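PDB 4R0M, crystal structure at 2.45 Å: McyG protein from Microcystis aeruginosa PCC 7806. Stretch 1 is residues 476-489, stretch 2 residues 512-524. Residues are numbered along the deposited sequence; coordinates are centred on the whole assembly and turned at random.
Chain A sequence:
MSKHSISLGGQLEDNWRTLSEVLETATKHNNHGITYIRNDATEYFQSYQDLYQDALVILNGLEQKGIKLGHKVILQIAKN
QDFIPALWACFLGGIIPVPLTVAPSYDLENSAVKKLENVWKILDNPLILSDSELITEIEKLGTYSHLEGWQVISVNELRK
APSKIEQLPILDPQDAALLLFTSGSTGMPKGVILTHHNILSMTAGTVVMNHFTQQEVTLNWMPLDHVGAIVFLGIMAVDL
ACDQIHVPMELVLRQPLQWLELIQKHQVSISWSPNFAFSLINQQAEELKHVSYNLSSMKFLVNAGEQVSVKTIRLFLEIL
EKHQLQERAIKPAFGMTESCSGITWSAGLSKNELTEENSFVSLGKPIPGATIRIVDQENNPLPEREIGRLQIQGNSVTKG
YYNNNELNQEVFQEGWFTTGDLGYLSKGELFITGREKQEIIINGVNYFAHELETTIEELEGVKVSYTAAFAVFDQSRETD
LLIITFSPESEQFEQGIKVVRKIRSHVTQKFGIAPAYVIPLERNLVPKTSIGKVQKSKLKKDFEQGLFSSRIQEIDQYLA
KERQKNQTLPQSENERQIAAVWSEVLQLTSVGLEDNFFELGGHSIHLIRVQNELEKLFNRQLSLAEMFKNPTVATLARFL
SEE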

ATOM      1  N   SER A 476      33.311   6.426 -13.719  1.00 62.08           N
ATOM      2  CA  SER A 476      34.547   5.956 -14.352  1.00 61.29           C
ATOM      3  C   SER A 476      34.459   5.917 -15.877  1.00 60.90           C
ATOM      4  O   SER A 476      35.369   6.379 -16.566  1.00 61.89           O
ATOM      5  N   ARG A 477      33.359   5.371 -16.391  1.00 59.11           N
ATOM      6  CA  ARG A 477      33.172   5.197 -17.832  1.00 58.17           C
ATOM      7  C   ARG A 477      32.230   6.234 -18.449  1.00 58.26           C
ATOM      8  O   ARG A 477      31.947   6.187 -19.650  1.00 58.00           O
ATOM      9  N   GLU A 478      31.755   7.163 -17.617  1.00 59.09           N
ATOM     10  CA  GLU A 478      30.896   8.282 -18.042  1.00 59.92           C
ATOM     11  C   GLU A 478      29.640   7.845 -18.809  1.00 58.87           C
ATOM     12  O   GLU A 478      29.251   8.476 -19.796  1.00 60.00           O
ATOM     13  N   THR A 479      29.009   6.767 -18.347  1.00 57.03           N
ATOM     14  CA  THR A 479      27.816   6.225 -19.003  1.00 55.74           C
ATOM     15  C   THR A 479      26.788   5.647 -18.018  1.00 54.72           C
ATOM     16  O   THR A 479      27.119   5.320 -16.876  1.00 53.71           O
ATOM     17  N   ASP A 480      25.543   5.530 -18.476  1.00 53.62           N
ATOM     18  CA  ASP A 480      24.448   5.013 -17.654  1.00 52.25           C
ATOM     19  C   ASP A 480      24.329   3.493 -17.726  1.00 50.79           C
ATOM     20  O   ASP A 480      24.335   2.909 -18.810  1.00 51.01           O
ATOM     21  N   LEU A 481      24.220   2.864 -16.559  1.00 48.38           N
ATOM     22  CA  LEU A 481      24.091   1.414 -16.469  1.00 46.90           C
ATOM     23  C   LEU A 481      22.693   1.011 -16.003  1.00 46.07           C
ATOM     24  O   LEU A 481      22.116   1.646 -15.115  1.00 45.86           O
ATOM     25  N   LEU A 482      22.154  -0.039 -16.618  1.00 43.55           N
ATOM     26  CA  LEU A 482      20.905  -0.641 -16.174  1.00 41.40           C
ATOM     27  C   LEU A 482      21.220  -1.774 -15.209  1.00 40.39           C
ATOM     28  O   LEU A 482      21.973  -2.693 -15.543  1.00 40.51           O
ATOM     29  N   ILE A 483      20.647  -1.700 -14.011  1.00 39.13           N
ATOM     30  CA  ILE A 483      20.856  -2.728 -12.996  1.00 38.24           C
ATOM     31  C   ILE A 483      19.547  -3.455 -12.715  1.00 37.52           C
ATOM     32  O   ILE A 483      18.500  -2.830 -12.537  1.00 37.29           O
ATOM     33  N   ILE A 484      19.626  -4.781 -12.691  1.00 37.49           N
ATOM     34  CA  ILE A 484      18.476  -5.629 -12.432  1.00 37.84           C
ATOM     35  C   ILE A 484      18.736  -6.508 -11.211  1.00 38.82           C
ATOM     36  O   ILE A 484      19.720  -7.248 -11.160  1.00 39.31           O
ATOM     37  N   THR A 485      17.856  -6.396 -10.221  1.00 39.46           N
ATOM     38  CA  THR A 485      17.899  -7.250  -9.044  1.00 40.14           C
ATOM     39  C   THR A 485      16.664  -8.132  -9.029  1.00 40.82           C
ATOM     40  O   THR A 485      15.586  -7.709  -9.449  1.00 41.13           O
ATOM     41  N   PHE A 486      16.829  -9.362  -8.553  1.00 41.37           N
ATOM     42  CA  PHE A 486      15.749 -10.337  -8.533  1.00 42.15           C
ATOM     43  C   PHE A 486      15.985 -11.365  -7.429  1.00 43.12           C
ATOM     44  O   PHE A 486      17.051 -11.397  -6.818  1.00 43.35           O
ATOM     45  N   SER A 487      14.978 -12.197  -7.180  1.00 44.72           N
ATOM     46  CA  SER A 487      15.118 -13.332  -6.282  1.00 46.91           C
ATOM     47  C   SER A 487      14.825 -14.615  -7.054  1.00 49.53           C
ATOM     48  O   SER A 487      13.857 -14.665  -7.817  1.00 50.18           O
ATOM     49  N   PRO A 488      15.668 -15.651  -6.875  1.00 52.24           N
ATOM     50  CA  PRO A 488      15.501 -16.901  -7.619  1.00 54.65           C
ATOM     51  C   PRO A 488      14.321 -17.728  -7.118  1.00 57.80           C
ATOM     52  O   PRO A 488      14.064 -17.781  -5.913  1.00 56.91           O
ATOM     53  N   GLU A 489      13.618 -18.366  -8.049  1.00 62.85           N
ATOM     54  CA  GLU A 489      12.508 -19.257  -7.721  1.00 68.71           C
ATOM     55  C   GLU A 489      13.018 -20.675  -7.445  1.00 73.21           C
ATOM     56  O   GLU A 489      12.234 -21.586  -7.171  1.00 74.33           O
ATOM     57  N   GLY A 512      16.561  -4.165 -26.679  1.00 44.86           N
ATOM     58  CA  GLY A 512      17.715  -3.674 -27.434  1.00 44.93           C
ATOM     59  C   GLY A 512      18.841  -3.144 -26.560  1.00 44.50           C
ATOM     60  O   GLY A 512      19.910  -2.786 -27.060  1.00 44.88           O
ATOM     61  N   ILE A 513      18.591  -3.080 -25.255  1.00 43.21           N
ATOM     62  CA  ILE A 513      19.611  -2.712 -24.276  1.00 41.71           C
ATOM     63  C   ILE A 513      19.790  -3.848 -23.273  1.00 41.41           C
ATOM     64  O   ILE A 513      18.904  -4.690 -23.107  1.00 40.86           O
ATOM     65  N   ALA A 514      20.939  -3.864 -22.605  1.00 40.93           N
ATOM     66  CA  ALA A 514      21.274  -4.949 -21.695  1.00 40.57           C
ATOM     67  C   ALA A 514      21.515  -4.470 -20.267  1.00 40.25           C
ATOM     68  O   ALA A 514      21.977  -3.349 -20.060  1.00 40.60           O
ATOM     69  N   PRO A 515      21.190  -5.317 -19.275  1.00 39.86           N
ATOM     70  CA  PRO A 515      21.588  -5.003 -17.904  1.00 40.32           C
ATOM     71  C   PRO A 515      23.095  -5.160 -17.719  1.00 40.44           C
ATOM     72  O   PRO A 515      23.666  -6.176 -18.127  1.00 40.33           O
ATOM     73  N   ALA A 516      23.729  -4.152 -17.124  1.00 40.47           N
ATOM     74  CA  ALA A 516      25.152  -4.224 -16.802  1.00 40.79           C
ATOM     75  C   ALA A 516      25.397  -5.258 -15.704  1.00 41.35           C
ATOM     76  O   ALA A 516      26.336  -6.054 -15.792  1.00 41.44           O
ATOM     77  N   TYR A 517      24.536  -5.249 -14.686  1.00 41.31           N
ATOM     78  CA  TYR A 517      24.615  -6.209 -13.585  1.00 41.79           C
ATOM     79  C   TYR A 517      23.260  -6.847 -13.298  1.00 41.89           C
ATOM     80  O   TYR A 517      22.228  -6.174 -13.330  1.00 42.37           O
ATOM     81  N   VAL A 518      23.276  -8.148 -13.027  1.00 42.06           N
ATOM     82  CA  VAL A 518      22.079  -8.883 -12.623  1.00 42.26           C
ATOM     83  C   VAL A 518      22.382  -9.613 -11.319  1.00 42.43           C
ATOM     84  O   VAL A 518      23.137 -10.587 -11.302  1.00 42.46           O
ATOM     85  N   ILE A 519      21.785  -9.134 -10.229  1.00 43.13           N
ATOM     86  CA  ILE A 519      22.109  -9.618  -8.887  1.00 42.58           C
ATOM     87  C   ILE A 519      20.969 -10.419  -8.248  1.00 43.24           C
ATOM     88  O   ILE A 519      19.895  -9.872  -7.975  1.00 42.96           O
ATOM     89  N   PRO A 520      21.202 -11.724  -8.010  1.00 43.81           N
ATOM     90  CA  PRO A 520      20.278 -12.558  -7.244  1.00 44.30           C
ATOM     91  C   PRO A 520      20.251 -12.134  -5.781  1.00 45.61           C
ATOM     92  O   PRO A 520      21.279 -11.721  -5.234  1.00 46.32           O
ATOM     93  N   LEU A 521      19.080 -12.230  -5.162  1.00 46.33           N
ATOM     94  CA  LEU A 521      18.915 -11.840  -3.769  1.00 46.87           C
ATOM     95  C   LEU A 521      18.043 -12.801  -2.979  1.00 47.34           C
ATOM     96  O   LEU A 521      17.073 -13.356  -3.501  1.00 46.88           O
ATOM     97  N   GLU A 522      18.413 -13.001  -1.717  1.00 48.22           N
ATOM     98  CA  GLU A 522      17.581 -13.738  -0.773  1.00 49.19           C
ATOM     99  C   GLU A 522      16.304 -12.944  -0.520  1.00 48.65           C
ATOM    100  O   GLU A 522      16.347 -11.722  -0.346  1.00 46.94           O
ATOM    101  N   ARG A 523      15.176 -13.653  -0.519  1.00 50.14           N
ATOM    102  CA  ARG A 523      13.842 -13.047  -0.419  1.00 50.55           C
ATOM    103  C   ARG A 523      13.719 -12.072   0.748  1.00 49.26           C
ATOM    104  O   ARG A 523      13.087 -11.024   0.618  1.00 49.69           O
ATOM    105  N   ASN A 524      14.348 -12.420   1.871  1.00 48.71           N
ATOM    106  CA  ASN A 524      14.285 -11.629   3.102  1.00 48.61           C
ATOM    107  C   ASN A 524      15.045 -10.304   3.050  1.00 47.05           C
ATOM    108  O   ASN A 524      14.885  -9.462   3.936  1.00 47.66           O
TER

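What do the first residues of stretch 2 offer? Ile513 points toward stretch 1 and, with chi1 p and chi2 t, brings CD1 to 4.2 Å from CD2 of Leu482, itself t,p. Ala514 points away. Pro515 then sets its CB 3.6 Å from CD1 of Ile484 (m,t), and Ala516 packs its CB 3.8 Å from CB of Leu481.

How does Tyr517 sit among its neighbours? With chi1 m, its ring meets aliphatic groups at the edge: CE2 lies 3.8 Å from Leu481 CD1, and CD2 4.2 Å from Ile483 CG1. Arg477 merely approaches, its NH2 4.0 Å from Tyr517 OH.

Why do the next side chains sort into two layers? Side chains alternate between faces along each strand, and bridged residues share a face. Val518 (t) joins Ile484 and Phe486, its CG1 3.7 Å from Phe486 CE1. Ile519 (m,t) lies on the other face, with CD1 4.1 Å from both Ile483 CG2 and Thr485 CG2. Pro520 returns to the Phe486 side; its CA sits over the ring face, 4.1 Å from the centroid, a CH-pi contact.

What closes the far end? Leu521, chi1 off-well at -93°, places CD1 4.3 Å from Thr485 CB. Ser487 (t) donates a hydrogen bond from OG to Leu521 O at 2.9 Å, and Arg523 CG comes within 3.3 Å of that same Ser487 OG.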

ATOM      1  CB  SER A 476      34.928   4.571 -13.822  1.00 61.29           C
ATOM      2  OG  SER A 476      35.025   4.572 -12.409  1.00 61.80           O
ATOM      3  CB  ARG A 477      32.684   3.777 -18.138  1.00 56.85           C
ATOM      4  CG  ARG A 477      33.724   2.700 -17.873  1.00 55.42           C
ATOM      5  CD  ARG A 477      33.148   1.308 -18.063  1.00 54.76           C
ATOM      6  NE  ARG A 477      32.184   0.965 -17.018  1.00 53.62           N
ATOM      7  CZ  ARG A 477      31.555  -0.204 -16.926  1.00 52.57           C
ATOM      8  NH1 ARG A 477      31.782  -1.162 -17.816  1.00 51.58           N
ATOM      9  NH2 ARG A 477      30.696  -0.416 -15.940  1.00 52.54           N
ATOM     10  CB  GLU A 478      31.700   9.321 -18.846  1.00 61.34           C
ATOM     11  CG  GLU A 478      32.915   9.900 -18.125  1.00 63.73           C
ATOM     12  CD  GLU A 478      32.584  11.087 -17.233  1.00 65.55           C
ATOM     13  OE1 GLU A 478      31.718  10.960 -16.338  1.00 66.79           O
ATOM     14  OE2 GLU A 478      33.211  12.154 -17.418  1.00 65.18           O
ATOM     15  CB  THR A 479      28.184   5.181 -20.088  1.00 55.74           C
ATOM     16  OG1 THR A 479      27.014   4.836 -20.842  1.00 55.89           O
ATOM     17  CG2 THR A 479      28.790   3.915 -19.469  1.00 55.22           C
ATOM     18  CB  ASP A 480      23.124   5.669 -18.051  1.00 52.31           C
ATOM     19  CG  ASP A 480      23.003   7.090 -17.536  1.00 53.58           C
ATOM     20  OD1 ASP A 480      23.103   7.291 -16.306  1.00 54.79           O
ATOM     21  OD2 ASP A 480      22.800   8.006 -18.361  1.00 53.73           O
ATOM     22  CB  LEU A 481      25.144   0.830 -15.516  1.00 47.04           C
ATOM     23  CG  LEU A 481      26.636   1.151 -15.693  1.00 47.06           C
ATOM     24  CD1 LEU A 481      27.435   0.572 -14.535  1.00 46.47           C
ATOM     25  CD2 LEU A 481      27.186   0.650 -17.021  1.00 46.89           C
ATOM     26  CB  LEU A 482      20.094  -1.165 -17.364  1.00 41.00           C
ATOM     27  CG  LEU A 482      18.880  -2.058 -17.069  1.00 40.70           C
ATOM     28  CD1 LEU A 482      17.746  -1.268 -16.425  1.00 40.22           C
ATOM     29  CD2 LEU A 482      18.402  -2.753 -18.334  1.00 40.54           C
ATOM     30  CB  ILE A 483      21.469  -2.153 -11.692  1.00 38.20           C
ATOM     31  CG1 ILE A 483      22.864  -1.573 -11.953  1.00 38.86           C
ATOM     32  CG2 ILE A 483      21.591  -3.228 -10.620  1.00 37.06           C
ATOM     33  CD1 ILE A 483      22.864  -0.149 -12.463  1.00 40.14           C
ATOM     34  CB  ILE A 484      18.115  -6.477 -13.674  1.00 37.60           C
ATOM     35  CG1 ILE A 484      17.399  -5.601 -14.709  1.00 37.21           C
ATOM     36  CG2 ILE A 484      17.254  -7.677 -13.293  1.00 37.94           C
ATOM     37  CD1 ILE A 484      17.366  -6.176 -16.109  1.00 37.28           C
ATOM     38  CB  THR A 485      17.963  -6.433  -7.741  1.00 41.54           C
ATOM     39  OG1 THR A 485      16.871  -5.507  -7.701  1.00 42.21           O
ATOM     40  CG2 THR A 485      19.283  -5.668  -7.648  1.00 41.90           C
ATOM     41  CB  PHE A 486      15.637 -11.031  -9.899  1.00 41.96           C
ATOM     42  CG  PHE A 486      16.659 -12.112 -10.119  1.00 42.34           C
ATOM     43  CD1 PHE A 486      17.972 -11.795 -10.451  1.00 42.57           C
ATOM     44  CD2 PHE A 486      16.309 -13.453  -9.991  1.00 42.84           C
ATOM     45  CE1 PHE A 486      18.915 -12.791 -10.649  1.00 42.82           C
ATOM     46  CE2 PHE A 486      17.248 -14.454 -10.185  1.00 43.13           C
ATOM     47  CZ  PHE A 486      18.553 -14.122 -10.516  1.00 43.11           C
ATOM     48  CB  SER A 487      14.177 -13.197  -5.086  1.00 46.45           C
ATOM     49  OG  SER A 487      14.410 -14.220  -4.137  1.00 47.16           O
ATOM     50  CB  PRO A 488      16.817 -17.655  -7.364  1.00 54.38           C
ATOM     51  CG  PRO A 488      17.731 -16.682  -6.692  1.00 53.77           C
ATOM     52  CD  PRO A 488      16.844 -15.702  -5.992  1.00 52.42           C
ATOM     53  CB  GLU A 489      11.475 -19.260  -8.853  1.00 69.47           C
ATOM     54  CG  GLU A 489      10.066 -19.645  -8.424  1.00 70.08           C
ATOM     55  CD  GLU A 489       9.014 -19.256  -9.445  1.00 70.80           C
ATOM     56  OE1 GLU A 489       9.165 -19.614 -10.634  1.00 71.24           O
ATOM     57  OE2 GLU A 489       8.029 -18.595  -9.053  1.00 70.62           O
ATOM     58  CB  ILE A 513      19.280  -1.395 -23.538  1.00 41.86           C
ATOM     59  CG1 ILE A 513      17.882  -1.454 -22.902  1.00 42.05           C
ATOM     60  CG2 ILE A 513      19.419  -0.204 -24.481  1.00 41.64           C
ATOM     61  CD1 ILE A 513      17.667  -0.463 -21.778  1.00 42.19           C
ATOM     62  CB  ALA A 514      22.488  -5.696 -22.210  1.00 40.24           C
ATOM     63  CB  PRO A 515      20.838  -6.044 -17.066  1.00 39.81           C
ATOM     64  CG  PRO A 515      20.531  -7.158 -18.004  1.00 39.82           C
ATOM     65  CD  PRO A 515      20.336  -6.518 -19.345  1.00 39.92           C
ATOM     66  CB  ALA A 516      25.679  -2.860 -16.388  1.00 40.43           C
ATOM     67  CB  TYR A 517      25.147  -5.538 -12.314  1.00 42.07           C
ATOM     68  CG  TYR A 517      26.483  -4.846 -12.479  1.00 42.16           C
ATOM     69  CD1 TYR A 517      27.677  -5.566 -12.403  1.00 42.52           C
ATOM     70  CD2 TYR A 517      26.553  -3.471 -12.705  1.00 42.31           C
ATOM     71  CE1 TYR A 517      28.903  -4.934 -12.552  1.00 42.83           C
ATOM     72  CE2 TYR A 517      27.773  -2.830 -12.854  1.00 42.45           C
ATOM     73  CZ  TYR A 517      28.944  -3.567 -12.776  1.00 42.77           C
ATOM     74  OH  TYR A 517      30.157  -2.935 -12.924  1.00 43.16           O
ATOM     75  CB  VAL A 518      21.605  -9.883 -13.705  1.00 42.87           C
ATOM     76  CG1 VAL A 518      20.327 -10.584 -13.267  1.00 41.85           C
ATOM     77  CG2 VAL A 518      21.380  -9.180 -15.035  1.00 42.54           C
ATOM     78  CB  ILE A 519      22.500  -8.457  -7.946  1.00 42.06           C
ATOM     79  CG1 ILE A 519      23.465  -7.489  -8.645  1.00 41.55           C
ATOM     80  CG2 ILE A 519      23.100  -9.005  -6.656  1.00 42.09           C
ATOM     81  CD1 ILE A 519      23.349  -6.053  -8.179  1.00 40.85           C
ATOM     82  CB  PRO A 520      20.880 -13.963  -7.368  1.00 44.39           C
ATOM     83  CG  PRO A 520      21.767 -13.906  -8.564  1.00 44.08           C
ATOM     84  CD  PRO A 520      22.314 -12.513  -8.562  1.00 44.00           C
ATOM     85  CB  LEU A 521      18.347 -10.423  -3.668  1.00 46.87           C
ATOM     86  CG  LEU A 521      19.361  -9.287  -3.542  1.00 47.13           C
ATOM     87  CD1 LEU A 521      18.676  -7.947  -3.757  1.00 46.95           C
ATOM     88  CD2 LEU A 521      20.053  -9.327  -2.185  1.00 47.21           C
ATOM     89  CB  GLU A 522      18.329 -14.025   0.542  1.00 50.12           C
ATOM     90  CG  GLU A 522      19.350 -12.975   0.967  1.00 50.61           C
ATOM     91  CD  GLU A 522      20.690 -13.115   0.253  1.00 51.35           C
ATOM     92  OE1 GLU A 522      21.091 -12.154  -0.441  1.00 51.10           O
ATOM     93  OE2 GLU A 522      21.339 -14.181   0.378  1.00 50.30           O
ATOM     94  CB  ARG A 523      12.758 -14.129  -0.311  1.00 52.35           C
ATOM     95  CG  ARG A 523      12.813 -15.197  -1.396  1.00 54.05           C
ATOM     96  CD  ARG A 523      11.636 -16.160  -1.333  1.00 56.03           C
ATOM     97  NE  ARG A 523      11.502 -16.823  -0.034  1.00 58.74           N
ATOM     98  CZ  ARG A 523      10.489 -16.638   0.811  1.00 59.66           C
ATOM     99  NH1 ARG A 523       9.495 -15.811   0.505  1.00 60.21           N
ATOM    100  NH2 ARG A 523      10.464 -17.288   1.967  1.00 60.48           N
ATOM    101  CB  ASN A 524      14.780 -12.461   4.294  1.00 49.87           C
ATOM    102  CG  ASN A 524      13.861 -13.626   4.628  1.00 51.03           C
ATOM    103  OD1 ASN A 524      12.951 -13.967   3.867  1.00 51.81           O
ATOM    104  ND2 ASN A 524      14.102 -14.250   5.779  1.00 51.42           N
TER